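Local coordinates for NTD biosynthesis operon protein NtdA (Bacillus subtilis subsp. subtilis, PDB 4K2M) that catalyses the reversible, pyridoxal phosphate-dependent transfer of an amino group from glutamate to 3-dehydro-glucose 6-phosphate, giving kanosamine 6-phosphate for antibiotic biosynthesis, at residues A[13-17]-A[344-349]; A[81-86]-A[307-311]; A[133-137]-A[270-275]; A[165-169]-A[397-401]. All coordinates share one frame. Residues are numbered along the deposited sequence.

Contact 1: A[13-17]-A[344-349]; sequences SKENM and LSEDHV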
loop_
_atom_site.group_PDB
_atom_site.type_symbol
_atom_site.label_atom_id
_atom_site.label_comp_id
_atom_site.label_asym_id
_atom_site.label_seq_id
_atom_site.Cartn_x
_atom_site.Cartn_y
_atom_site.Cartn_z
ATOM N N SER A 13 -26.934 -6.798 6.351
ATOM C CA SER A 13 -27.351 -8.148 6.029
ATOM C C SER A 13 -28.748 -8.496 6.554
ATOM O O SER A 13 -29.563 -9.095 5.837
ATOM C CB SER A 13 -26.302 -9.154 6.513
ATOM O OG SER A 13 -26.167 -9.131 7.924
ATOM N N LYS A 14 -29.039 -8.119 7.791
ATOM C CA LYS A 14 -30.328 -8.474 8.361
ATOM C C LYS A 14 -31.441 -7.719 7.640
ATOM O O LYS A 14 -32.477 -8.297 7.263
ATOM C CB LYS A 14 -30.362 -8.175 9.859
ATOM C CG LYS A 14 -31.682 -8.578 10.505
ATOM C CD LYS A 14 -31.617 -8.429 12.011
ATOM C CE LYS A 14 -32.927 -8.873 12.638
ATOM N NZ LYS A 14 -33.258 -8.079 13.852
ATOM N N GLU A 15 -31.218 -6.432 7.409
ATOM C CA GLU A 15 -32.213 -5.638 6.718
ATOM C C GLU A 15 -32.389 -6.100 5.269
ATOM O O GLU A 15 -33.485 -6.034 4.728
ATOM C CB GLU A 15 -31.854 -4.152 6.794
ATOM C CG GLU A 15 -31.778 -3.609 8.232
ATOM C CD GLU A 15 -30.387 -3.744 8.871
ATOM O OE1 GLU A 15 -29.787 -2.697 9.222
ATOM O OE2 GLU A 15 -29.890 -4.884 9.041
ATOM N N ASN A 16 -31.320 -6.584 4.638
ATOM C CA ASN A 16 -31.436 -7.048 3.261
ATOM C C ASN A 16 -32.334 -8.268 3.141
ATOM O O ASN A 16 -32.953 -8.476 2.099
ATOM C CB ASN A 16 -30.056 -7.351 2.654
ATOM C CG ASN A 16 -29.335 -6.114 2.177
ATOM O OD1 ASN A 16 -29.922 -5.022 2.073
ATOM N ND2 ASN A 16 -28.060 -6.280 1.834
ATOM N N MET A 17 -32.396 -9.080 4.192
ATOM C CA MET A 17 -33.258 -10.267 4.166
ATOM C C MET A 17 -34.712 -9.861 4.099
ATOM O O MET A 17 -35.514 -10.503 3.427
ATOM C CB MET A 17 -33.090 -11.120 5.417
ATOM C CG MET A 17 -32.178 -12.289 5.244
ATOM S SD MET A 17 -32.671 -13.436 3.940
ATOM C CE MET A 17 -31.182 -14.399 4.161
ATOM N N LEU A 344 -29.706 -20.045 4.548
ATOM C CA LEU A 344 -30.053 -18.690 4.159
ATOM C C LEU A 344 -30.230 -17.889 5.442
ATOM O O LEU A 344 -31.338 -17.782 5.978
ATOM C CB LEU A 344 -31.349 -18.686 3.338
ATOM C CG LEU A 344 -31.764 -17.339 2.747
ATOM C CD1 LEU A 344 -30.865 -16.878 1.596
ATOM C CD2 LEU A 344 -33.247 -17.318 2.329
ATOM N N SER A 345 -29.133 -17.358 5.968
ATOM C CA SER A 345 -29.197 -16.683 7.256
ATOM C C SER A 345 -28.980 -15.178 7.122
ATOM O O SER A 345 -28.413 -14.695 6.133
ATOM C CB SER A 345 -28.161 -17.264 8.199
ATOM O OG SER A 345 -26.870 -16.857 7.786
ATOM N N GLU A 346 -29.415 -14.446 8.142
ATOM C CA GLU A 346 -29.332 -12.993 8.126
ATOM C C GLU A 346 -27.930 -12.497 8.424
ATOM O O GLU A 346 -27.652 -11.311 8.266
ATOM C CB GLU A 346 -30.295 -12.414 9.162
ATOM C CG GLU A 346 -31.744 -12.717 8.844
ATOM C CD GLU A 346 -32.687 -12.292 9.953
ATOM O OE1 GLU A 346 -33.809 -11.841 9.632
ATOM O OE2 GLU A 346 -32.302 -12.414 11.137
ATOM N N ASP A 347 -27.057 -13.398 8.864
ATOM C CA ASP A 347 -25.713 -13.008 9.283
ATOM C C ASP A 347 -24.664 -13.449 8.266
ATOM O O ASP A 347 -23.638 -14.021 8.629
ATOM C CB ASP A 347 -25.381 -13.566 10.680
ATOM C CG ASP A 347 -25.421 -15.085 10.735
ATOM O OD1 ASP A 347 -25.979 -15.702 9.799
ATOM O OD2 ASP A 347 -24.896 -15.666 11.721
ATOM N N HIS A 348 -24.922 -13.167 6.994
ATOM C CA HIS A 348 -24.020 -13.569 5.911
ATOM C C HIS A 348 -24.110 -12.484 4.838
ATOM O O HIS A 348 -25.203 -11.986 4.554
ATOM C CB HIS A 348 -24.512 -14.905 5.315
ATOM C CG HIS A 348 -23.434 -15.754 4.699
ATOM N ND1 HIS A 348 -22.497 -15.264 3.815
ATOM C CD2 HIS A 348 -23.180 -17.081 4.826
ATOM C CE1 HIS A 348 -21.695 -16.250 3.440
ATOM N NE2 HIS A 348 -22.091 -17.360 4.034
ATOM N N VAL A 349 -22.976 -12.101 4.248
ATOM C CA VAL A 349 -23.009 -11.151 3.139
ATOM C C VAL A 349 -22.561 -11.766 1.813
ATOM O O VAL A 349 -22.448 -11.073 0.812
ATOM C CB VAL A 349 -22.236 -9.843 3.424
ATOM C CG1 VAL A 349 -22.895 -9.065 4.548
ATOM C CG2 VAL A 349 -20.745 -10.130 3.759
HETATM O O HOH W 1 -34.489 -9.636 8.459
#
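This is a helix-to-loop contact. The first turn of helix 13-24, in the additional N-terminal domain of NtdA, packs on 344-349, part of the loop between helix 331-335 and strand 353-356 of the aminotransferase part. The backbones come closest at Lys14 and Glu346, whose CA atoms are 4.6 Å apart. One direct hydrogen bond joins the segments: Ser13 OG donates to Glu346 O at 2.7 Å. Ser13 CB also lies 3.9 Å from Val349 CG1. Met17, one turn on, covers Leu344 and Ser345. Met17 CE is 3.3 Å from Leu344 CG and 3.4 Å from Ser345 O, and Met17 CG is 3.7 Å from Glu346 CG. A water adds a second polar link, donating to Lys14 O at 2.7 Å and to Glu346 OE1 at 2.6 Å. The loop is braced internally, because Ser345 OG donates to Asp347 OD1 over a very short 2.5 Å. Asp347 also forms a salt bridge with Lys203. Thr232 bonds the backbone N of Lys14, so a third chain segment joins in. The Val349 side chain is about 6 Å from that of Gln227, which binds pyridoxal phosphate. The arrangement is an interdomain contact between the extra N-terminal domain and the aspartate aminotransferase fold.

Contact 2: A[81-86]-A[307-311]; sequences DEVEDI and ERMKY
Residues 81-86 form regular alpha helix, with Asp85 N bonded to Asp81 O at 3.0 Å and Ile86 N to Glu82 O at 2.8 Å. Residues 307 and 308 are helical, continuing helix 299-308, and 309-311 are a 3-10 segment, with Tyr311 N to Arg308 O at 3.1 Å. The CA atoms pair as Glu82 with Arg308 and Asp85 with Glu307, each 6.4 Å apart. Asp81 points toward segment 307-311; Asp81 CB lies 3.3 Å from Tyr311 OH, at the ring edge. Glu82 (chi1 m, chi2 t) lays CG over the Tyr311 (chi1 m) ring face in a CH-pi contact, 3.5 Å from the centroid. Glu82 OE2 accepts from Arg308 NE at 2.8 Å and from Arg308 NH2 at 3.1 Å, a salt bridge; Arg308 is chi1 m, chi2 t, chi3 p. A water donates to Glu82 OE2 (2.5 Å) and Arg308 O (2.9 Å). The contact lies in the aminotransferase fold at the dimer interface: Leu94 of the second subunit packs on Val83 and Ile86, and Phe99 of the second subunit on Arg308. Asp85 (chi1 m) OD2 accepts from Tyr311 OH at 2.8 Å and also forms a salt bridge with Arg42. Asp85 CB is 3.6 Å from Glu307 OE1, which is bound by Lys310 NZ at 2.9 Å. Ile86 ends the segment, with Ile86 CD1 3.9 Å from Arg308 CG.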
loop_
_atom_site.group_PDB
_atom_site.type_symbol
_atom_site.label_atom_id
_atom_site.label_comp_id
_atom_site.label_asym_id
_atom_site.label_seq_id
_atom_site.Cartn_x
_atom_site.Cartn_y
_atom_site.Cartn_z
ATOM N N ASP A 81 -20.580 2.109 -15.234
ATOM C CA ASP A 81 -20.971 3.291 -14.469
ATOM C C ASP A 81 -19.930 3.651 -13.401
ATOM O O ASP A 81 -19.643 4.828 -13.155
ATOM C CB ASP A 81 -22.359 3.118 -13.846
ATOM C CG ASP A 81 -23.492 3.306 -14.863
ATOM O OD1 ASP A 81 -23.211 3.701 -16.020
ATOM O OD2 ASP A 81 -24.661 3.068 -14.489
ATOM N N GLU A 82 -19.348 2.639 -12.776
ATOM C CA GLU A 82 -18.300 2.902 -11.792
ATOM C C GLU A 82 -17.096 3.532 -12.466
ATOM O O GLU A 82 -16.520 4.499 -11.949
ATOM C CB GLU A 82 -17.892 1.614 -11.070
ATOM C CG GLU A 82 -18.928 1.106 -10.085
ATOM C CD GLU A 82 -18.567 -0.255 -9.530
ATOM O OE1 GLU A 82 -18.924 -1.268 -10.171
ATOM O OE2 GLU A 82 -17.934 -0.305 -8.454
ATOM N N VAL A 83 -16.722 3.005 -13.630
ATOM C CA VAL A 83 -15.557 3.513 -14.350
ATOM C C VAL A 83 -15.769 4.980 -14.678
ATOM O O VAL A 83 -14.861 5.800 -14.520
ATOM C CB VAL A 83 -15.254 2.698 -15.625
ATOM C CG1 VAL A 83 -14.184 3.387 -16.470
ATOM C CG2 VAL A 83 -14.779 1.296 -15.250
ATOM N N GLU A 84 -16.981 5.319 -15.111
ATOM C CA GLU A 84 -17.305 6.708 -15.414
ATOM C C GLU A 84 -17.200 7.603 -14.172
ATOM O O GLU A 84 -16.583 8.676 -14.228
ATOM C CB GLU A 84 -18.702 6.803 -16.050
ATOM C CG GLU A 84 -19.142 8.221 -16.373
ATOM C CD GLU A 84 -20.383 8.254 -17.255
ATOM O OE1 GLU A 84 -20.893 7.167 -17.603
ATOM O OE2 GLU A 84 -20.841 9.363 -17.607
ATOM N N ASP A 85 -17.780 7.159 -13.055
ATOM C CA ASP A 85 -17.698 7.896 -11.796
ATOM C C ASP A 85 -16.250 8.098 -11.364
ATOM O O ASP A 85 -15.890 9.165 -10.867
ATOM C CB ASP A 85 -18.435 7.157 -10.672
ATOM C CG ASP A 85 -19.945 7.196 -10.829
ATOM O OD1 ASP A 85 -20.442 8.012 -11.633
ATOM O OD2 ASP A 85 -20.632 6.418 -10.134
ATOM N N ILE A 86 -15.439 7.053 -11.515
ATOM C CA ILE A 86 -14.046 7.098 -11.054
ATOM C C ILE A 86 -13.216 8.044 -11.915
ATOM O O ILE A 86 -12.450 8.857 -11.399
ATOM C CB ILE A 86 -13.424 5.686 -11.018
ATOM C CG1 ILE A 86 -14.086 4.842 -9.920
ATOM C CG2 ILE A 86 -11.921 5.752 -10.796
ATOM C CD1 ILE A 86 -13.901 3.329 -10.130
ATOM N N GLU A 307 -16.600 6.826 -4.369
ATOM C CA GLU A 307 -17.449 6.571 -5.538
ATOM C C GLU A 307 -17.973 5.149 -5.532
ATOM O O GLU A 307 -19.173 4.919 -5.698
ATOM C CB GLU A 307 -16.693 6.813 -6.845
ATOM C CG GLU A 307 -16.338 8.255 -7.115
ATOM C CD GLU A 307 -17.533 9.180 -7.007
ATOM O OE1 GLU A 307 -18.610 8.841 -7.548
ATOM O OE2 GLU A 307 -17.398 10.237 -6.354
ATOM N N ARG A 308 -17.085 4.178 -5.344
ATOM C CA ARG A 308 -17.504 2.787 -5.474
ATOM C C ARG A 308 -18.448 2.383 -4.360
ATOM O O ARG A 308 -19.249 1.470 -4.535
ATOM C CB ARG A 308 -16.286 1.839 -5.561
ATOM C CG ARG A 308 -15.417 2.128 -6.798
ATOM C CD ARG A 308 -14.472 0.974 -7.117
ATOM N NE ARG A 308 -15.227 -0.158 -7.648
ATOM C CZ ARG A 308 -14.747 -1.375 -7.878
ATOM N NH1 ARG A 308 -13.471 -1.673 -7.624
ATOM N NH2 ARG A 308 -15.562 -2.297 -8.389
ATOM N N MET A 309 -18.373 3.073 -3.223
ATOM C CA MET A 309 -19.221 2.750 -2.085
ATOM C C MET A 309 -20.683 2.995 -2.395
ATOM O O MET A 309 -21.555 2.423 -1.737
ATOM C CB MET A 309 -18.823 3.573 -0.852
ATOM C CG MET A 309 -19.254 2.959 0.473
ATOM S SD MET A 309 -18.503 3.825 1.878
ATOM C CE MET A 309 -17.807 5.196 0.972
ATOM N N LYS A 310 -20.955 3.839 -3.388
ATOM C CA LYS A 310 -22.337 4.153 -3.751
ATOM C C LYS A 310 -23.081 2.931 -4.267
ATOM O O LYS A 310 -24.315 2.927 -4.328
ATOM C CB LYS A 310 -22.366 5.257 -4.805
ATOM C CG LYS A 310 -21.733 6.554 -4.331
ATOM C CD LYS A 310 -21.592 7.529 -5.488
ATOM C CE LYS A 310 -21.090 8.872 -4.980
ATOM N NZ LYS A 310 -20.917 9.843 -6.095
ATOM N N TYR A 311 -22.324 1.898 -4.623
ATOM C CA TYR A 311 -22.874 0.676 -5.201
ATOM C C TYR A 311 -23.017 -0.453 -4.175
ATOM O O TYR A 311 -23.574 -1.503 -4.492
ATOM C CB TYR A 311 -21.992 0.204 -6.382
ATOM C CG TYR A 311 -21.954 1.177 -7.543
ATOM C CD1 TYR A 311 -22.690 0.948 -8.702
ATOM C CD2 TYR A 311 -21.183 2.331 -7.474
ATOM C CE1 TYR A 311 -22.657 1.862 -9.768
ATOM C CE2 TYR A 311 -21.144 3.244 -8.529
ATOM C CZ TYR A 311 -21.880 3.007 -9.662
ATOM O OH TYR A 311 -21.809 3.940 -10.679
HETATM O O HOH W 2 -18.628 -0.881 -6.076
#

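Contact 3: A[133-137]-A[270-275]; sequences IGLLA and KCIQFS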
loop_
_atom_site.group_PDB
_atom_site.type_symbol
_atom_site.label_atom_id
_atom_site.label_comp_id
_atom_site.label_asym_id
_atom_site.label_seq_id
_atom_site.Cartn_x
_atom_site.Cartn_y
_atom_site.Cartn_z
ATOM N N ILE A 133 -1.533 -3.880 12.349
ATOM C CA ILE A 133 -1.563 -2.682 13.169
ATOM C C ILE A 133 -2.500 -2.842 14.369
ATOM O O ILE A 133 -2.155 -2.447 15.495
ATOM C CB ILE A 133 -1.960 -1.470 12.313
ATOM C CG1 ILE A 133 -0.796 -1.125 11.378
ATOM C CG2 ILE A 133 -2.254 -0.272 13.183
ATOM C CD1 ILE A 133 -1.232 -0.258 10.188
ATOM N N GLY A 134 -3.669 -3.437 14.151
ATOM C CA GLY A 134 -4.615 -3.612 15.244
ATOM C C GLY A 134 -4.028 -4.456 16.369
ATOM O O GLY A 134 -4.174 -4.135 17.548
ATOM N N LEU A 135 -3.356 -5.545 16.009
ATOM C CA LEU A 135 -2.699 -6.389 17.014
ATOM C C LEU A 135 -1.670 -5.600 17.814
ATOM O O LEU A 135 -1.633 -5.650 19.048
ATOM C CB LEU A 135 -2.044 -7.607 16.351
ATOM C CG LEU A 135 -3.002 -8.703 15.873
ATOM C CD1 LEU A 135 -2.300 -9.694 14.945
ATOM C CD2 LEU A 135 -3.574 -9.430 17.068
ATOM N N LEU A 136 -0.818 -4.867 17.110
ATOM C CA LEU A 136 0.200 -4.082 17.791
ATOM C C LEU A 136 -0.408 -2.978 18.656
ATOM O O LEU A 136 0.048 -2.744 19.783
ATOM C CB LEU A 136 1.190 -3.498 16.772
ATOM C CG LEU A 136 2.028 -4.536 16.034
ATOM C CD1 LEU A 136 2.754 -3.914 14.850
ATOM C CD2 LEU A 136 3.060 -5.189 16.974
ATOM N N ALA A 137 -1.421 -2.291 18.137
ATOM C CA ALA A 137 -2.092 -1.231 18.890
ATOM C C ALA A 137 -2.738 -1.770 20.157
ATOM O O ALA A 137 -2.789 -1.081 21.173
ATOM C CB ALA A 137 -3.130 -0.488 18.017
ATOM N N LYS A 270 -3.381 4.811 19.064
ATOM C CA LYS A 270 -2.269 3.898 18.862
ATOM C C LYS A 270 -2.284 3.332 17.443
ATOM O O LYS A 270 -1.230 3.140 16.838
ATOM C CB LYS A 270 -2.280 2.774 19.913
ATOM C CG LYS A 270 -1.902 3.242 21.317
ATOM C CD LYS A 270 -2.021 2.093 22.330
ATOM C CE LYS A 270 -1.526 2.488 23.726
ATOM N NZ LYS A 270 -2.531 3.275 24.495
ATOM N N CYS A 271 -3.468 3.059 16.907
ATOM C CA CYS A 271 -3.560 2.597 15.516
ATOM C C CYS A 271 -3.026 3.641 14.544
ATOM O O CYS A 271 -2.312 3.304 13.602
ATOM C CB CYS A 271 -5.002 2.263 15.130
ATOM S SG CYS A 271 -5.646 0.779 15.926
ATOM N N ILE A 272 -3.389 4.904 14.756
ATOM C CA ILE A 272 -2.892 5.964 13.886
ATOM C C ILE A 272 -1.376 6.051 13.984
ATOM O O ILE A 272 -0.696 6.211 12.965
ATOM C CB ILE A 272 -3.529 7.323 14.219
ATOM C CG1 ILE A 272 -5.038 7.269 13.952
ATOM C CG2 ILE A 272 -2.893 8.430 13.390
ATOM C CD1 ILE A 272 -5.803 8.476 14.485
ATOM N N GLN A 273 -0.838 5.943 15.197
ATOM C CA GLN A 273 0.614 6.021 15.378
ATOM C C GLN A 273 1.324 4.875 14.660
ATOM O O GLN A 273 2.279 5.100 13.928
ATOM C CB GLN A 273 0.987 6.054 16.877
ATOM C CG GLN A 273 0.415 7.266 17.592
ATOM C CD GLN A 273 0.435 7.123 19.103
ATOM O OE1 GLN A 273 0.714 6.044 19.640
ATOM N NE2 GLN A 273 0.143 8.219 19.798
ATOM N N PHE A 274 0.827 3.655 14.823
ATOM C CA PHE A 274 1.425 2.513 14.130
ATOM C C PHE A 274 1.263 2.579 12.604
ATOM O O PHE A 274 2.112 2.075 11.866
ATOM C CB PHE A 274 0.841 1.194 14.649
ATOM C CG PHE A 274 1.581 0.627 15.821
ATOM C CD1 PHE A 274 2.856 0.109 15.661
ATOM C CD2 PHE A 274 0.998 0.603 17.079
ATOM C CE1 PHE A 274 3.547 -0.429 16.739
ATOM C CE2 PHE A 274 1.683 0.070 18.173
ATOM C CZ PHE A 274 2.952 -0.450 17.999
ATOM N N SER A 275 0.183 3.204 12.141
ATOM C CA SER A 275 -0.121 3.275 10.705
ATOM C C SER A 275 0.766 4.285 9.996
ATOM O O SER A 275 0.880 4.298 8.754
ATOM C CB SER A 275 -1.580 3.677 10.503
ATOM O OG SER A 275 -1.732 5.086 10.685
#
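Phe274 lays one face of its ring over Leu136: Leu136 CB sits 3.8 Å from the ring centroid, 11° off the normal, a CH-pi contact. This residue gives the largest share of the contact from segment 270-275. Phe274 CB meets Ile133 CG2 at 3.7 Å. Ile133 reaches further along the partner helix, with Ile133 CD1 3.7 Å from Ser275 CA. Ala137, one turn after Ile133, fits where the helices come close. Ala137 CB is 3.5 Å from Cys271 SG and 3.9 Å from Lys270 CB, and its small side chain lets the CA atoms of Ala137 and Lys270 approach to 5.1 Å. No hydrogen bond crosses between the segments, so the joint is made by van der Waals packing. Their axes pass 8.7 Å apart, and the N-to-C directions differ by 123°, so the helices run obliquely antiparallel. The residue after Ser275, Tyr276, binds substrate. Beneath the pair lies the large mixed sheet of the aminotransferase domain: Ile133 and Cys271 touch Ile260 of strand 258-262, and Cys271 also touches Ile122 of strand 120-124, outermost within this chain. Leu136 meets Ser163 of helix 154-163, the next helix along the chain after helix 127-137.

Contact 4: A[165-169]-A[397-401]; sequences GVPIY and YAGLQ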
loop_
_atom_site.group_PDB
_atom_site.type_symbol
_atom_site.label_atom_id
_atom_site.label_comp_id
_atom_site.label_asym_id
_atom_site.label_seq_id
_atom_site.Cartn_x
_atom_site.Cartn_y
_atom_site.Cartn_z
ATOM N N GLY A 165 3.523 -12.294 16.859
ATOM C CA GLY A 165 2.614 -13.142 17.622
ATOM C C GLY A 165 2.709 -14.597 17.207
ATOM O O GLY A 165 3.376 -14.930 16.217
ATOM N N VAL A 166 2.031 -15.459 17.964
ATOM C CA VAL A 166 2.059 -16.897 17.750
ATOM C C VAL A 166 0.651 -17.390 17.483
ATOM O O VAL A 166 -0.190 -17.408 18.382
ATOM C CB VAL A 166 2.586 -17.623 19.010
ATOM C CG1 VAL A 166 2.426 -19.152 18.851
ATOM C CG2 VAL A 166 4.050 -17.243 19.269
ATOM N N PRO A 167 0.373 -17.792 16.232
ATOM C CA PRO A 167 -0.946 -18.354 15.946
ATOM C C PRO A 167 -1.180 -19.659 16.701
ATOM O O PRO A 167 -0.304 -20.544 16.721
ATOM C CB PRO A 167 -0.888 -18.638 14.436
ATOM C CG PRO A 167 0.165 -17.677 13.904
ATOM C CD PRO A 167 1.195 -17.626 15.021
ATOM N N ILE A 168 -2.347 -19.761 17.322
ATOM C CA ILE A 168 -2.789 -20.995 17.952
ATOM C C ILE A 168 -4.086 -21.405 17.272
ATOM O O ILE A 168 -5.139 -20.773 17.440
ATOM C CB ILE A 168 -2.990 -20.821 19.463
ATOM C CG1 ILE A 168 -1.665 -20.427 20.134
ATOM C CG2 ILE A 168 -3.522 -22.111 20.103
ATOM C CD1 ILE A 168 -0.540 -21.477 20.028
ATOM N N TYR A 169 -4.006 -22.446 16.457
ATOM C CA TYR A 169 -5.145 -22.809 15.630
ATOM C C TYR A 169 -6.149 -23.659 16.394
ATOM O O TYR A 169 -5.781 -24.624 17.098
ATOM C CB TYR A 169 -4.653 -23.534 14.382
ATOM C CG TYR A 169 -3.746 -22.642 13.563
ATOM C CD1 TYR A 169 -4.273 -21.546 12.887
ATOM C CD2 TYR A 169 -2.382 -22.876 13.485
ATOM C CE1 TYR A 169 -3.456 -20.711 12.151
ATOM C CE2 TYR A 169 -1.554 -22.046 12.742
ATOM C CZ TYR A 169 -2.111 -20.971 12.079
ATOM O OH TYR A 169 -1.321 -20.129 11.326
ATOM N N TYR A 397 4.327 -26.918 14.365
ATOM C CA TYR A 397 2.906 -27.235 14.243
ATOM C C TYR A 397 2.687 -28.713 13.892
ATOM O O TYR A 397 1.604 -29.124 13.485
ATOM C CB TYR A 397 2.186 -26.240 13.294
ATOM C CG TYR A 397 2.117 -24.822 13.882
ATOM C CD1 TYR A 397 1.001 -24.388 14.615
ATOM C CD2 TYR A 397 3.168 -23.935 13.721
ATOM C CE1 TYR A 397 0.951 -23.093 15.164
ATOM C CE2 TYR A 397 3.129 -22.650 14.258
ATOM C CZ TYR A 397 2.024 -22.229 14.977
ATOM O OH TYR A 397 2.020 -20.940 15.511
ATOM N N ALA A 398 3.728 -29.516 14.107
ATOM C CA ALA A 398 3.642 -30.969 13.935
ATOM C C ALA A 398 2.843 -31.640 15.051
ATOM O O ALA A 398 3.010 -31.327 16.232
ATOM C CB ALA A 398 5.023 -31.576 13.843
ATOM N N GLY A 399 1.971 -32.570 14.678
ATOM C CA GLY A 399 1.106 -33.212 15.652
ATOM C C GLY A 399 -0.236 -32.521 15.826
ATOM O O GLY A 399 -1.113 -33.022 16.525
ATOM N N LEU A 400 -0.410 -31.369 15.186
ATOM C CA LEU A 400 -1.670 -30.635 15.276
ATOM C C LEU A 400 -2.696 -31.300 14.375
ATOM O O LEU A 400 -2.435 -31.512 13.190
ATOM C CB LEU A 400 -1.425 -29.181 14.840
ATOM C CG LEU A 400 -2.515 -28.115 14.764
ATOM C CD1 LEU A 400 -3.336 -28.103 15.998
ATOM C CD2 LEU A 400 -1.864 -26.754 14.591
ATOM N N GLN A 401 -3.857 -31.646 14.924
ATOM C CA GLN A 401 -4.952 -32.154 14.096
ATOM C C GLN A 401 -6.179 -31.313 14.358
ATOM O O GLN A 401 -6.544 -31.051 15.508
ATOM C CB GLN A 401 -5.269 -33.623 14.392
ATOM C CG GLN A 401 -4.084 -34.593 14.237
ATOM C CD GLN A 401 -4.537 -36.045 14.173
ATOM O OE1 GLN A 401 -5.381 -36.407 13.356
ATOM N NE2 GLN A 401 -3.988 -36.879 15.044
#
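Tyr397 and Tyr169 carry most of this contact, and Leu400 adds a smaller part. Tyr397 directly follows helix 391-396 and points toward strand 166-169. Its hydroxyl reaches the strand backbone: Tyr397 OH donates to Pro167 O at 2.6 Å. Tyr397 OH also lies 3.5 Å from Pro167 CD and 3.8 Å from Val166 CG1, so the end of the tyrosine rests against Pro167 and Val166. Tyr169, two residues beyond Pro167, has its CA-to-CB bond directed toward the loop. The two tyrosine rings meet obliquely. Their centroids are 5.5 Å apart, their planes make 57°, and Tyr169 CE2 comes to 3.6 Å from Tyr397 CE1. Leu400 closes on the edge of the Tyr169 ring, with Leu400 CD2 4.1 Å from Tyr169 CD2. Tyr397 and Leu400 can both face the strand because the chain between them folds back in a type II beta turn. Gly399 takes the third position, with positive phi (92°). The turn's own bond, Leu400 N to Tyr397 O, is weak at 3.5 Å. Strand 166-169 is the outermost strand, within this chain, at one end of the mixed sheet of the aspartate aminotransferase fold. It pairs in parallel with strand 145-148. Pro167 is backed by Val160 and Leu161 of helix 154-163, and the loop 397-401 leads on to helix 403-411.

Overall arrangement
Contacts 2, 3 and 4 lie within the aminotransferase part of the chain, while contact 1 ties the N-terminal domain to it. All four are partly buried. Contact 3 is apolar helix packing against the large mixed sheet, and contact 4 is at that sheet's far edge, where one tyrosine hydroxyl meets the strand backbone. Helix 154-163 touches both, and their nearest atoms are about 7 Å apart. Contact 2 is the most charged and the only one reached by the second subunit. Contacts 1 and 2 each include one bridging water. Contacts 2 and 4 stand on opposite sides of the chain's centre, with their own centres 42 Å apart.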